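ESAT-6/WXG100 secretion system protein (Streptococcus gallolyticus, PDB 7JQE) is the EsaA subunit of the bacterial type VIIb secretion system, whose extracellular region forms an elongated dimer and probably takes part in exporting protein toxins across the cell envelope. Local coordinates at residues A[114-119]-A[488-493]; A[126-131]-A[136-141]; A[144-149]-A[160-165]; A[153-158]-A[482-487]; A[170-175]-A[467-472]. All coordinates share one frame; numbering follows the deposited sequence.

Contact 1. Residues A[114-119]-A[488-493]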
# COMPACT_ATOMS: atom_id res chain seq x y z
N THR A 114 24.97 11.42 -69.19
CA THR A 114 25.24 12.37 -68.12
C THR A 114 24.05 12.51 -67.18
O THR A 114 24.22 12.68 -65.97
CB THR A 114 25.64 13.72 -68.70
OG1 THR A 114 25.68 14.70 -67.66
CG2 THR A 114 24.64 14.16 -69.76
N GLU A 115 22.83 12.44 -67.72
CA GLU A 115 21.65 12.43 -66.86
C GLU A 115 21.69 11.26 -65.89
O GLU A 115 21.47 11.43 -64.68
CB GLU A 115 20.38 12.38 -67.71
CG GLU A 115 20.20 13.55 -68.67
CD GLU A 115 19.90 14.86 -67.95
OE1 GLU A 115 20.14 14.93 -66.72
OE2 GLU A 115 19.44 15.81 -68.61
N LEU A 116 21.98 10.06 -66.40
CA LEU A 116 22.02 8.89 -65.53
C LEU A 116 23.12 9.01 -64.48
O LEU A 116 22.96 8.54 -63.35
CB LEU A 116 22.22 7.62 -66.37
CG LEU A 116 21.07 7.26 -67.30
CD1 LEU A 116 21.32 5.93 -67.99
CD2 LEU A 116 19.75 7.23 -66.54
N SER A 117 24.25 9.63 -64.83
CA SER A 117 25.31 9.83 -63.85
C SER A 117 24.85 10.73 -62.71
O SER A 117 25.28 10.55 -61.56
CB SER A 117 26.55 10.40 -64.52
OG SER A 117 27.09 9.48 -65.46
N ASP A 118 23.99 11.71 -63.00
CA ASP A 118 23.43 12.54 -61.94
C ASP A 118 22.41 11.77 -61.13
O ASP A 118 22.38 11.86 -59.89
CB ASP A 118 22.81 13.81 -62.53
CG ASP A 118 23.81 14.63 -63.32
OD1 ASP A 118 24.99 14.67 -62.92
OD2 ASP A 118 23.41 15.24 -64.33
N LEU A 119 21.54 11.01 -61.80
CA LEU A 119 20.59 10.17 -61.09
C LEU A 119 21.30 9.22 -60.14
O LEU A 119 20.82 8.96 -59.03
CB LEU A 119 19.72 9.39 -62.08
CG LEU A 119 18.71 8.40 -61.50
CD1 LEU A 119 17.75 9.11 -60.56
CD2 LEU A 119 17.96 7.68 -62.60
N SER A 488 25.98 -0.13 -64.45
CA SER A 488 26.23 -1.06 -65.55
C SER A 488 25.73 -0.49 -66.87
O SER A 488 26.45 -0.52 -67.88
CB SER A 488 25.57 -2.41 -65.25
OG SER A 488 25.87 -3.36 -66.26
N THR A 489 24.50 0.03 -66.89
CA THR A 489 23.96 0.60 -68.12
C THR A 489 24.68 1.88 -68.50
O THR A 489 24.92 2.13 -69.69
CB THR A 489 22.46 0.84 -67.97
OG1 THR A 489 22.17 1.29 -66.65
CG2 THR A 489 21.69 -0.43 -68.25
N ILE A 490 25.04 2.72 -67.52
CA ILE A 490 25.85 3.89 -67.83
C ILE A 490 27.15 3.47 -68.49
O ILE A 490 27.53 3.99 -69.55
CB ILE A 490 26.12 4.72 -66.56
CG1 ILE A 490 24.81 5.24 -65.96
CG2 ILE A 490 27.04 5.89 -66.89
CD1 ILE A 490 25.01 6.19 -64.81
N ASP A 491 27.86 2.52 -67.88
CA ASP A 491 29.09 2.00 -68.49
C ASP A 491 28.82 1.44 -69.88
O ASP A 491 29.45 1.85 -70.86
CB ASP A 491 29.71 0.93 -67.59
CG ASP A 491 30.46 1.52 -66.41
OD1 ASP A 491 30.59 2.76 -66.34
OD2 ASP A 491 30.94 0.74 -65.55
N SER A 492 27.86 0.51 -69.99
CA SER A 492 27.49 -0.08 -71.28
C SER A 492 26.52 0.85 -72.01
O SER A 492 25.32 0.62 -72.10
CB SER A 492 26.90 -1.46 -71.08
OG SER A 492 27.86 -2.36 -70.53
N LEU A 493 27.09 1.94 -72.55
CA LEU A 493 26.33 2.96 -73.27
C LEU A 493 27.28 3.78 -74.13
O LEU A 493 27.98 4.66 -73.61
CB LEU A 493 25.58 3.86 -72.28
CG LEU A 493 24.61 4.89 -72.87
CD1 LEU A 493 23.38 4.21 -73.45
CD2 LEU A 493 24.20 5.90 -71.82
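Ile490 makes this contact, set against Leu116 and Ser117 one residue after Thr489, whose hydroxyl bonds back to the carbonyls of Glu485 and Leu486 in its own helix. The CB of Ile490 points toward helix 102-135, and its CA is 6.7 Å from that of Leu116. With CG1 set anti to its own carbonyl carbon (chi1 -62°) and the chain extended beyond, CD1 reaches the partner backbone, 3.4 Å from Leu116 C. The same methyl lies 3.5 Å from Leu116 CB, and the two side chains overlap side by side, running in opposite senses. The CG2 branch of Ile490 comes within 3.9 Å of Ser117 OG, a methyl-to-oxygen van der Waals approach; the hydroxyl's own hydrogen bond goes to Arg113 O. Here the first long helix of the fragment, 102-135, packs on its last, 462-491, so residues from the two ends of the modelled chain are brought together. Leu116 also rests on Leu486 and on Leu116 of the second subunit, which places the pair at the dimer interface. After Asp491 the helix ends: Ser492 leaves helical geometry as the centre of an inverse gamma turn, with Leu493 N bonded weakly to Asp491 O. The carbonyl of Leu493 takes a weak bond from Arg113.

Contact 2. Residues A[126-131]-A[136-141]; sequences TRSKVS and NSDLAL
Ser131 carries its OG anti to the backbone N (chi1 -174°), a setting that brings the hydroxyl up to the returning chain at Ser137, Asp138 and Leu139. Arg127 also starts anti (chi1 -170°) but bends at chi3, swinging its guanidinium to the carbonyl of Leu141. Two bonds hold Ser131 OG: it donates to Ser137 O at 2.9 Å and receives Leu139 N at 3.2 Å, the latter nearly straight at 171°. One serine hydroxyl thus bridges two backbone groups two residues apart. One turn earlier, Ser128 OG donates to Asp138 OD2 at 2.8 Å, arriving from above the carboxylate plane. Asp138 OD1 accepts a weak bond from Ala140 N, so the carboxylate spans helix and loop. Leu141 O lies at the guanidinium edge, close to its plane. Arg127 NH1 gives it the stronger bond, 3.1 Å, while NH2 adds a weak one at 3.4 Å; NH1 also bonds to Thr480 OG1, tying in helix 462-491. The Leu139 and Leu141 side chains pack on Leu163 of helix 152-164. Asn136, with positive phi, is where the chain leaves helix 102-135, and its N makes a weak bond to Ser131 O. The arrangement is that of a helix C-terminus with its exit loop folded back along the last turns, where polar side chains of the helix grip the loop backbone.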
# COMPACT_ATOMS: atom_id res chain seq x y z
N THR A 126 19.98 8.81 -51.17
CA THR A 126 18.83 8.20 -50.49
C THR A 126 19.20 6.88 -49.85
O THR A 126 18.66 6.52 -48.80
CB THR A 126 17.67 8.01 -51.47
OG1 THR A 126 17.93 6.87 -52.30
CG2 THR A 126 17.49 9.24 -52.34
N ARG A 127 20.12 6.13 -50.47
CA ARG A 127 20.61 4.91 -49.83
C ARG A 127 21.31 5.24 -48.52
O ARG A 127 21.24 4.46 -47.56
CB ARG A 127 21.55 4.17 -50.78
CG ARG A 127 21.93 2.77 -50.32
CD ARG A 127 23.00 2.17 -51.24
NE ARG A 127 24.25 2.93 -51.20
CZ ARG A 127 25.45 2.39 -51.32
NH1 ARG A 127 25.58 1.08 -51.49
NH2 ARG A 127 26.53 3.15 -51.25
N SER A 128 21.97 6.40 -48.46
CA SER A 128 22.59 6.83 -47.21
C SER A 128 21.54 7.12 -46.14
O SER A 128 21.68 6.67 -45.00
CB SER A 128 23.46 8.06 -47.47
OG SER A 128 24.79 7.68 -47.76
N LYS A 129 20.49 7.86 -46.50
CA LYS A 129 19.44 8.15 -45.53
C LYS A 129 18.77 6.87 -45.04
O LYS A 129 18.38 6.78 -43.86
CB LYS A 129 18.41 9.10 -46.14
CG LYS A 129 18.97 10.46 -46.49
CD LYS A 129 17.90 11.42 -47.00
CE LYS A 129 18.53 12.70 -47.54
NZ LYS A 129 17.52 13.70 -47.96
N VAL A 130 18.62 5.88 -45.92
CA VAL A 130 18.05 4.60 -45.48
C VAL A 130 18.97 3.94 -44.47
O VAL A 130 18.51 3.34 -43.49
CB VAL A 130 17.79 3.69 -46.69
CG1 VAL A 130 17.63 2.24 -46.25
CG2 VAL A 130 16.54 4.15 -47.44
N SER A 131 20.29 4.05 -44.66
CA SER A 131 21.23 3.42 -43.75
C SER A 131 21.21 4.08 -42.38
O SER A 131 21.35 3.40 -41.35
CB SER A 131 22.64 3.45 -44.34
OG SER A 131 23.55 2.72 -43.54
N ASN A 136 21.77 3.21 -37.99
CA ASN A 136 22.27 4.24 -37.09
C ASN A 136 23.58 4.84 -37.58
O ASN A 136 24.15 5.69 -36.88
CB ASN A 136 22.45 3.73 -35.65
CG ASN A 136 22.40 4.84 -34.63
OD1 ASN A 136 21.75 5.86 -34.83
ND2 ASN A 136 23.10 4.65 -33.51
N SER A 137 24.10 4.42 -38.73
CA SER A 137 25.25 5.05 -39.35
C SER A 137 25.09 4.94 -40.86
O SER A 137 24.05 4.50 -41.36
CB SER A 137 26.56 4.40 -38.86
OG SER A 137 26.68 3.08 -39.34
N ASP A 138 26.12 5.34 -41.60
CA ASP A 138 26.14 5.28 -43.06
C ASP A 138 27.19 4.25 -43.47
O ASP A 138 28.38 4.57 -43.56
CB ASP A 138 26.41 6.65 -43.67
CG ASP A 138 26.44 6.62 -45.19
OD1 ASP A 138 26.16 5.55 -45.77
OD2 ASP A 138 26.74 7.66 -45.80
N LEU A 139 26.74 3.02 -43.73
CA LEU A 139 27.69 1.96 -44.08
C LEU A 139 28.39 2.24 -45.41
O LEU A 139 29.55 1.85 -45.58
CB LEU A 139 26.97 0.62 -44.13
CG LEU A 139 26.46 0.10 -42.78
CD1 LEU A 139 25.63 -1.16 -42.96
CD2 LEU A 139 27.63 -0.16 -41.84
N ALA A 140 27.71 2.90 -46.34
CA ALA A 140 28.25 3.15 -47.68
C ALA A 140 28.92 1.90 -48.24
O ALA A 140 30.11 1.86 -48.52
CB ALA A 140 29.23 4.33 -47.68
N LEU A 141 28.11 0.85 -48.37
CA LEU A 141 28.60 -0.42 -48.89
C LEU A 141 29.18 -0.22 -50.28
O LEU A 141 28.56 0.42 -51.14
CB LEU A 141 27.48 -1.45 -48.92
CG LEU A 141 27.88 -2.90 -49.15
CD1 LEU A 141 28.70 -3.42 -47.98
CD2 LEU A 141 26.65 -3.77 -49.37

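Contact 3. Residues A[144-149]-A[160-165]; sequences NSYFAT and KIDLLN. With EDO (1,2-ethanediol), chain L; EDO (1,2-ethanediol), chain O; EDO (1,2-ethanediol), chain P.
Residues 144-149 form a loop with Phe147 N bonded to Asn144 O and, weakly, Thr149 N to Tyr146 O, whereas 160-164 is the regular end of helix 152-164. Tyr146 keeps CG beside its backbone N at an unstaggered chi1 of -32°, which carries the ring to Asp162, coming from the opposite direction. Tyr146 OH donates to Asp162 OD2 at 2.7 Å. The oxygen is met on its anti side, 22° out of the carboxylate plane, and it sits near the plane of the phenol ring, 3.0 Å from the ring atom CE2 of Tyr146. Ring and carboxylate planes are 58° apart. Ser145 CB lies over the centre of one ring face, 4.1 Å above the plane. An ethanediol, probably from the crystallisation liquor, bridges Ser145 and the same carboxylate: its O1 takes a bond from Ser145 OG at 3.0 Å and donates to Asp162 OD2 at 2.9 Å. Elsewhere the ring packs on Arg155, Ala158, Ile159 and Leu141. One carboxylate oxygen therefore accepts from two hydroxyls, which would probably favour the ionised form of Asp162, and a single direct bond from a buried tyrosine pins the loop to the helix.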
# COMPACT_ATOMS: atom_id res chain seq x y z
N ASN A 144 31.66 -2.31 -55.71
CA ASN A 144 32.65 -2.95 -56.58
C ASN A 144 32.72 -4.46 -56.38
O ASN A 144 32.95 -5.20 -57.34
CB ASN A 144 34.03 -2.32 -56.35
CG ASN A 144 35.16 -3.21 -56.82
OD1 ASN A 144 35.59 -3.13 -57.97
ND2 ASN A 144 35.65 -4.07 -55.93
N SER A 145 32.53 -4.93 -55.15
CA SER A 145 32.72 -6.35 -54.87
C SER A 145 31.71 -7.22 -55.61
O SER A 145 32.01 -8.38 -55.92
CB SER A 145 32.63 -6.61 -53.36
OG SER A 145 32.75 -7.99 -53.07
N TYR A 146 30.52 -6.70 -55.89
CA TYR A 146 29.45 -7.46 -56.51
C TYR A 146 29.26 -7.12 -57.98
O TYR A 146 28.42 -7.74 -58.64
CB TYR A 146 28.14 -7.24 -55.76
CG TYR A 146 28.32 -7.01 -54.27
CD1 TYR A 146 28.52 -5.73 -53.77
CD2 TYR A 146 28.29 -8.06 -53.37
CE1 TYR A 146 28.69 -5.51 -52.42
CE2 TYR A 146 28.46 -7.86 -52.02
CZ TYR A 146 28.66 -6.58 -51.55
OH TYR A 146 28.83 -6.36 -50.20
N PHE A 147 30.02 -6.16 -58.51
CA PHE A 147 29.76 -5.67 -59.86
C PHE A 147 29.95 -6.76 -60.90
O PHE A 147 29.31 -6.72 -61.96
CB PHE A 147 30.67 -4.47 -60.15
CG PHE A 147 30.14 -3.55 -61.22
CD1 PHE A 147 29.10 -2.68 -60.94
CD2 PHE A 147 30.69 -3.54 -62.49
CE1 PHE A 147 28.61 -1.82 -61.91
CE2 PHE A 147 30.20 -2.69 -63.47
CZ PHE A 147 29.16 -1.83 -63.18
N ALA A 148 30.82 -7.74 -60.63
CA ALA A 148 31.11 -8.77 -61.61
C ALA A 148 30.05 -9.87 -61.65
O ALA A 148 29.88 -10.52 -62.68
CB ALA A 148 32.49 -9.39 -61.34
N THR A 149 29.34 -10.08 -60.54
CA THR A 149 28.30 -11.10 -60.50
C THR A 149 27.13 -10.69 -61.39
O THR A 149 26.46 -9.69 -61.12
CB THR A 149 27.84 -11.32 -59.06
OG1 THR A 149 28.96 -11.69 -58.25
CG2 THR A 149 26.79 -12.42 -59.00
N LYS A 160 23.23 -9.09 -49.14
CA LYS A 160 22.58 -9.34 -47.86
C LYS A 160 23.53 -10.01 -46.87
O LYS A 160 23.65 -9.58 -45.72
CB LYS A 160 21.33 -10.18 -48.07
CG LYS A 160 20.69 -10.70 -46.80
CD LYS A 160 19.32 -11.30 -47.08
CE LYS A 160 18.36 -10.24 -47.60
NZ LYS A 160 16.98 -10.78 -47.79
N ILE A 161 24.23 -11.05 -47.32
CA ILE A 161 25.15 -11.77 -46.43
C ILE A 161 26.23 -10.83 -45.92
O ILE A 161 26.67 -10.94 -44.76
CB ILE A 161 25.74 -12.99 -47.15
CG1 ILE A 161 24.66 -14.03 -47.43
CG2 ILE A 161 26.88 -13.59 -46.33
CD1 ILE A 161 25.17 -15.28 -48.10
N ASP A 162 26.69 -9.90 -46.76
CA ASP A 162 27.71 -8.95 -46.31
C ASP A 162 27.14 -7.96 -45.30
O ASP A 162 27.84 -7.56 -44.36
CB ASP A 162 28.31 -8.22 -47.51
CG ASP A 162 29.42 -9.00 -48.18
OD1 ASP A 162 30.07 -9.82 -47.50
OD2 ASP A 162 29.64 -8.80 -49.39
N LEU A 163 25.89 -7.54 -45.48
CA LEU A 163 25.31 -6.56 -44.56
C LEU A 163 25.04 -7.18 -43.19
O LEU A 163 25.25 -6.53 -42.16
CB LEU A 163 24.02 -5.99 -45.15
CG LEU A 163 24.23 -5.01 -46.31
CD1 LEU A 163 22.93 -4.73 -47.05
CD2 LEU A 163 24.84 -3.72 -45.79
N LEU A 164 24.58 -8.43 -43.15
CA LEU A 164 24.27 -9.06 -41.87
C LEU A 164 25.53 -9.30 -41.04
O LEU A 164 25.47 -9.27 -39.81
CB LEU A 164 23.52 -10.37 -42.10
CG LEU A 164 22.10 -10.22 -42.64
CD1 LEU A 164 21.46 -11.57 -42.88
CD2 LEU A 164 21.25 -9.39 -41.68
N ASN A 165 26.66 -9.56 -41.69
CA ASN A 165 27.93 -9.71 -40.98
C ASN A 165 28.59 -8.38 -40.67
O ASN A 165 29.70 -8.36 -40.13
CB ASN A 165 28.90 -10.58 -41.79
CG ASN A 165 28.49 -12.03 -41.81
OD1 ASN A 165 28.37 -12.64 -42.88
ND2 ASN A 165 28.28 -12.61 -40.63
C1 EDO L . 32.33 -10.96 -50.13
O1 EDO L . 32.11 -9.64 -50.63
C2 EDO L . 32.09 -11.97 -51.25
O2 EDO L . 32.34 -13.30 -50.77
C1 EDO O . 37.35 -5.05 -60.46
O1 EDO O . 36.09 -5.21 -59.80
C2 EDO O . 38.21 -6.29 -60.24
O2 EDO O . 39.54 -6.05 -60.72
C1 EDO P . 37.58 0.70 -58.66
O1 EDO P . 37.53 -0.09 -57.46
C2 EDO P . 37.61 -0.21 -59.88
O2 EDO P . 36.39 -0.94 -60.00

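Contact 4. Residues A[153-158]-A[482-487]; sequences EERKLA and EIIELQ
The guanidinium of Arg155 has Glu485 CG near its plane at the edge, 4.2 Å from Arg155 NH1, while Ile484 CG2 approaches the group obliquely. This is side-chain packing between two helices, the short 152-164 and the long 462-491, whose backbones stay well apart here: the nearest CA atoms, those of Arg155 and Ile484, are 9.6 Å from each other. The long arginine side chain spans that distance. It leaves its helix with CG anti to the backbone N (chi1 -171°), then bends at chi2 and chi3, so that its aliphatic part lies alongside Ile484, the two pointing opposite ways. Arg155 CD lies 3.7 Å from Ile484 CD1, and the other branch of the isoleucine, CG2, meets the guanidinium. Glu485 extends its carboxylate toward the same group, but Arg155 NH2 and Glu485 OE2 remain 4.2 Å apart, beyond a salt bridge; the opposite charges can attract only at a distance. The NE of Arg155 makes a weak hydrogen bond to Thr149 O in the preceding loop, and Tyr146 packs against the side chain. Ile484 also touches Ile143 of that loop, while Glu485 reaches the dimer interface at Leu119 of the second subunit. The tightest approach between the two segments is that of Arg155 NH1 to Ile484 CG2, 3.3 Å.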
# COMPACT_ATOMS: atom_id res chain seq x y z
N GLU A 153 19.80 -12.32 -58.59
CA GLU A 153 19.49 -12.87 -57.28
C GLU A 153 20.76 -13.32 -56.56
O GLU A 153 20.86 -13.19 -55.34
CB GLU A 153 18.50 -14.03 -57.42
CG GLU A 153 17.08 -13.60 -57.78
CD GLU A 153 16.43 -12.72 -56.71
OE1 GLU A 153 17.08 -12.44 -55.68
OE2 GLU A 153 15.27 -12.31 -56.91
N GLU A 154 21.72 -13.86 -57.30
CA GLU A 154 23.01 -14.20 -56.70
C GLU A 154 23.70 -12.96 -56.16
O GLU A 154 24.43 -13.03 -55.16
CB GLU A 154 23.89 -14.92 -57.72
CG GLU A 154 25.21 -15.42 -57.15
CD GLU A 154 26.07 -16.11 -58.20
OE1 GLU A 154 25.62 -16.22 -59.37
OE2 GLU A 154 27.19 -16.55 -57.86
N ARG A 155 23.47 -11.80 -56.79
CA ARG A 155 24.07 -10.56 -56.33
C ARG A 155 23.39 -10.06 -55.05
O ARG A 155 24.05 -9.68 -54.09
CB ARG A 155 23.99 -9.51 -57.44
CG ARG A 155 24.76 -8.23 -57.18
CD ARG A 155 25.26 -7.63 -58.49
NE ARG A 155 24.41 -8.04 -59.61
CZ ARG A 155 23.40 -7.32 -60.09
NH1 ARG A 155 23.11 -6.15 -59.56
NH2 ARG A 155 22.69 -7.78 -61.11
N LYS A 156 22.05 -10.07 -55.04
CA LYS A 156 21.32 -9.66 -53.84
C LYS A 156 21.69 -10.53 -52.64
O LYS A 156 21.85 -10.03 -51.53
CB LYS A 156 19.81 -9.72 -54.10
CG LYS A 156 19.24 -8.48 -54.75
CD LYS A 156 17.76 -8.65 -55.05
CE LYS A 156 17.05 -7.31 -55.08
NZ LYS A 156 17.72 -6.34 -55.99
N LEU A 157 21.81 -11.84 -52.85
CA LEU A 157 22.19 -12.73 -51.76
C LEU A 157 23.56 -12.34 -51.20
O LEU A 157 23.75 -12.25 -49.98
CB LEU A 157 22.19 -14.18 -52.23
CG LEU A 157 22.54 -15.21 -51.15
CD1 LEU A 157 21.55 -15.14 -49.99
CD2 LEU A 157 22.59 -16.62 -51.73
N ALA A 158 24.53 -12.09 -52.08
CA ALA A 158 25.86 -11.71 -51.64
C ALA A 158 25.85 -10.40 -50.86
O ALA A 158 26.57 -10.25 -49.87
CB ALA A 158 26.81 -11.61 -52.84
N GLU A 482 20.24 -1.69 -57.24
CA GLU A 482 19.82 -0.75 -58.27
C GLU A 482 20.98 0.14 -58.70
O GLU A 482 21.12 0.45 -59.90
CB GLU A 482 18.64 0.08 -57.76
CG GLU A 482 17.35 -0.72 -57.60
CD GLU A 482 16.50 -0.25 -56.44
OE1 GLU A 482 16.86 0.75 -55.79
OE2 GLU A 482 15.46 -0.89 -56.16
N ILE A 483 21.82 0.56 -57.76
CA ILE A 483 23.00 1.34 -58.11
C ILE A 483 23.90 0.55 -59.06
O ILE A 483 24.44 1.09 -60.03
CB ILE A 483 23.76 1.77 -56.85
CG1 ILE A 483 22.85 2.61 -55.94
CG2 ILE A 483 25.02 2.54 -57.21
CD1 ILE A 483 23.51 3.04 -54.66
N ILE A 484 24.08 -0.74 -58.78
CA ILE A 484 24.92 -1.58 -59.63
C ILE A 484 24.36 -1.62 -61.05
O ILE A 484 25.10 -1.48 -62.03
CB ILE A 484 25.05 -2.99 -59.03
CG1 ILE A 484 25.93 -2.96 -57.78
CG2 ILE A 484 25.59 -3.97 -60.06
CD1 ILE A 484 26.05 -4.30 -57.07
N GLU A 485 23.04 -1.80 -61.17
CA GLU A 485 22.44 -1.87 -62.50
C GLU A 485 22.52 -0.52 -63.21
O GLU A 485 22.77 -0.47 -64.42
CB GLU A 485 21.00 -2.35 -62.40
CG GLU A 485 20.88 -3.85 -62.25
CD GLU A 485 19.45 -4.31 -62.03
OE1 GLU A 485 18.55 -3.44 -61.90
OE2 GLU A 485 19.21 -5.54 -61.98
N LEU A 486 22.33 0.58 -62.48
CA LEU A 486 22.44 1.90 -63.11
C LEU A 486 23.85 2.16 -63.60
O LEU A 486 24.05 2.67 -64.71
CB LEU A 486 21.98 2.99 -62.13
CG LEU A 486 21.97 4.42 -62.68
CD1 LEU A 486 21.20 4.50 -63.99
CD2 LEU A 486 21.38 5.37 -61.65
N GLN A 487 24.86 1.82 -62.79
CA GLN A 487 26.24 1.97 -63.24
C GLN A 487 26.53 1.09 -64.44
O GLN A 487 27.24 1.49 -65.37
CB GLN A 487 27.21 1.65 -62.11
CG GLN A 487 27.86 2.88 -61.48
CD GLN A 487 28.91 3.50 -62.38
OE1 GLN A 487 30.00 2.96 -62.53
NE2 GLN A 487 28.58 4.64 -62.98

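Contact 5. Residues A[170-175]-A[467-472]. With EDO (1,2-ethanediol), chain S.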
# COMPACT_ATOMS: atom_id res chain seq x y z
N ASP A 170 22.93 -4.36 -31.84
CA ASP A 170 22.92 -3.19 -30.97
C ASP A 170 22.72 -1.91 -31.76
O ASP A 170 21.95 -1.04 -31.36
CB ASP A 170 24.21 -3.13 -30.15
CG ASP A 170 24.22 -4.11 -28.99
OD1 ASP A 170 23.12 -4.47 -28.50
OD2 ASP A 170 25.32 -4.52 -28.56
N SER A 171 23.42 -1.78 -32.89
CA SER A 171 23.26 -0.59 -33.72
C SER A 171 21.81 -0.44 -34.18
O SER A 171 21.25 0.66 -34.14
CB SER A 171 24.20 -0.66 -34.92
OG SER A 171 25.55 -0.79 -34.49
N VAL A 172 21.19 -1.54 -34.60
CA VAL A 172 19.78 -1.49 -35.00
C VAL A 172 18.91 -1.09 -33.82
O VAL A 172 17.95 -0.32 -33.97
CB VAL A 172 19.35 -2.84 -35.60
CG1 VAL A 172 17.88 -2.79 -35.99
CG2 VAL A 172 20.22 -3.19 -36.80
N LYS A 173 19.22 -1.60 -32.63
CA LYS A 173 18.43 -1.24 -31.46
C LYS A 173 18.50 0.25 -31.18
O LYS A 173 17.48 0.89 -30.88
CB LYS A 173 18.90 -2.04 -30.24
CG LYS A 173 17.97 -1.97 -29.04
CD LYS A 173 18.40 -2.93 -27.94
CE LYS A 173 17.35 -3.03 -26.84
NZ LYS A 173 17.77 -3.96 -25.75
N SER A 174 19.69 0.84 -31.31
CA SER A 174 19.82 2.29 -31.14
C SER A 174 19.04 3.03 -32.22
O SER A 174 18.43 4.07 -31.94
CB SER A 174 21.30 2.69 -31.17
OG SER A 174 22.07 1.86 -30.32
N ALA A 175 19.06 2.52 -33.45
CA ALA A 175 18.32 3.18 -34.52
C ALA A 175 16.82 3.10 -34.28
O ALA A 175 16.09 4.07 -34.52
CB ALA A 175 18.69 2.58 -35.88
N ASN A 467 13.20 -7.68 -36.77
CA ASN A 467 12.37 -7.31 -37.91
C ASN A 467 12.74 -5.94 -38.46
O ASN A 467 12.67 -5.71 -39.67
CB ASN A 467 10.89 -7.36 -37.51
CG ASN A 467 10.38 -8.78 -37.35
OD1 ASN A 467 10.96 -9.72 -37.88
ND2 ASN A 467 9.28 -8.93 -36.62
N PHE A 468 13.14 -5.01 -37.58
CA PHE A 468 13.62 -3.71 -38.05
C PHE A 468 14.91 -3.87 -38.84
O PHE A 468 15.07 -3.26 -39.91
CB PHE A 468 13.82 -2.78 -36.86
CG PHE A 468 13.93 -1.32 -37.22
CD1 PHE A 468 12.84 -0.64 -37.73
CD2 PHE A 468 15.12 -0.63 -37.02
CE1 PHE A 468 12.94 0.71 -38.05
CE2 PHE A 468 15.21 0.71 -37.33
CZ PHE A 468 14.12 1.38 -37.85
N LYS A 469 15.83 -4.68 -38.33
CA LYS A 469 17.05 -4.98 -39.07
C LYS A 469 16.73 -5.59 -40.43
O LYS A 469 17.36 -5.25 -41.44
CB LYS A 469 17.93 -5.92 -38.24
CG LYS A 469 19.31 -6.19 -38.81
CD LYS A 469 20.01 -7.32 -38.07
CE LYS A 469 21.45 -7.48 -38.53
NZ LYS A 469 22.15 -8.59 -37.83
N GLU A 470 15.73 -6.48 -40.48
CA GLU A 470 15.38 -7.14 -41.73
C GLU A 470 14.79 -6.16 -42.74
O GLU A 470 15.03 -6.28 -43.94
CB GLU A 470 14.41 -8.29 -41.46
CG GLU A 470 15.06 -9.67 -41.49
CD GLU A 470 14.15 -10.76 -40.96
OE1 GLU A 470 13.97 -10.83 -39.73
OE2 GLU A 470 13.61 -11.54 -41.77
N SER A 471 14.01 -5.18 -42.27
CA SER A 471 13.46 -4.19 -43.18
C SER A 471 14.56 -3.32 -43.78
O SER A 471 14.58 -3.08 -44.99
CB SER A 471 12.43 -3.32 -42.45
OG SER A 471 11.26 -4.07 -42.14
N GLY A 472 15.48 -2.86 -42.94
CA GLY A 472 16.57 -2.04 -43.44
C GLY A 472 17.46 -2.78 -44.43
O GLY A 472 17.86 -2.23 -45.46
C1 EDO S . 8.79 -5.09 -39.82
O1 EDO S . 9.30 -3.75 -39.80
C2 EDO S . 7.27 -5.08 -39.68
O2 EDO S . 6.69 -4.35 -40.77
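Two helices cross almost at right angles here, 169-179 over 462-491, with local axes 9.7 Å apart and 92° between their directions. Val172 sits at the crossing and uses both methyls. CG1, anti to the backbone N (chi1 179°), touches Phe468 at the ring edge, 3.7 Å from CD2 and close to the ring plane; it also lies 3.6 Å from Lys469 N. The other methyl, CG2, meets the aliphatic stem of Lys469, 3.7 Å from its CG, the two side chains crossing at about a right angle. One turn on, Ala175 CB approaches Phe468 CE2 at 4.2 Å. The ring of Phe468 also meets Tyr134 and packs on Gln179 of the second subunit. Beyond its stem Lys469 runs extended, its NZ making a weak hydrogen bond to Val167 O and a long, weak ion pair with Asp169. The lysine is thus divided in use: its methylene groups join an apolar crossing, and its ammonium binds weakly just before and at the start of helix 169-179.

In the fold
All five contacts lie in the helical end of this elongated chain, far from its strands. Helix 462-491 runs through contacts 1, 4 and 5, meeting helices 102-135, 152-164 and 169-179 in turn, while contacts 2 and 3 tie the loop 136-149 to the helices before and after it. The interhelical contacts are buried and rest chiefly on apolar packing, with an arginine side chain packed on an isoleucine in contact 4; the loop contacts are partly buried and depend on hydrogen bonds. Contacts 3 and 4, with centres 8 Å apart, join through Tyr146, Thr149 and Arg155. Contacts 2 and 5 meet at Asn136. All but contact 3 touch the second subunit.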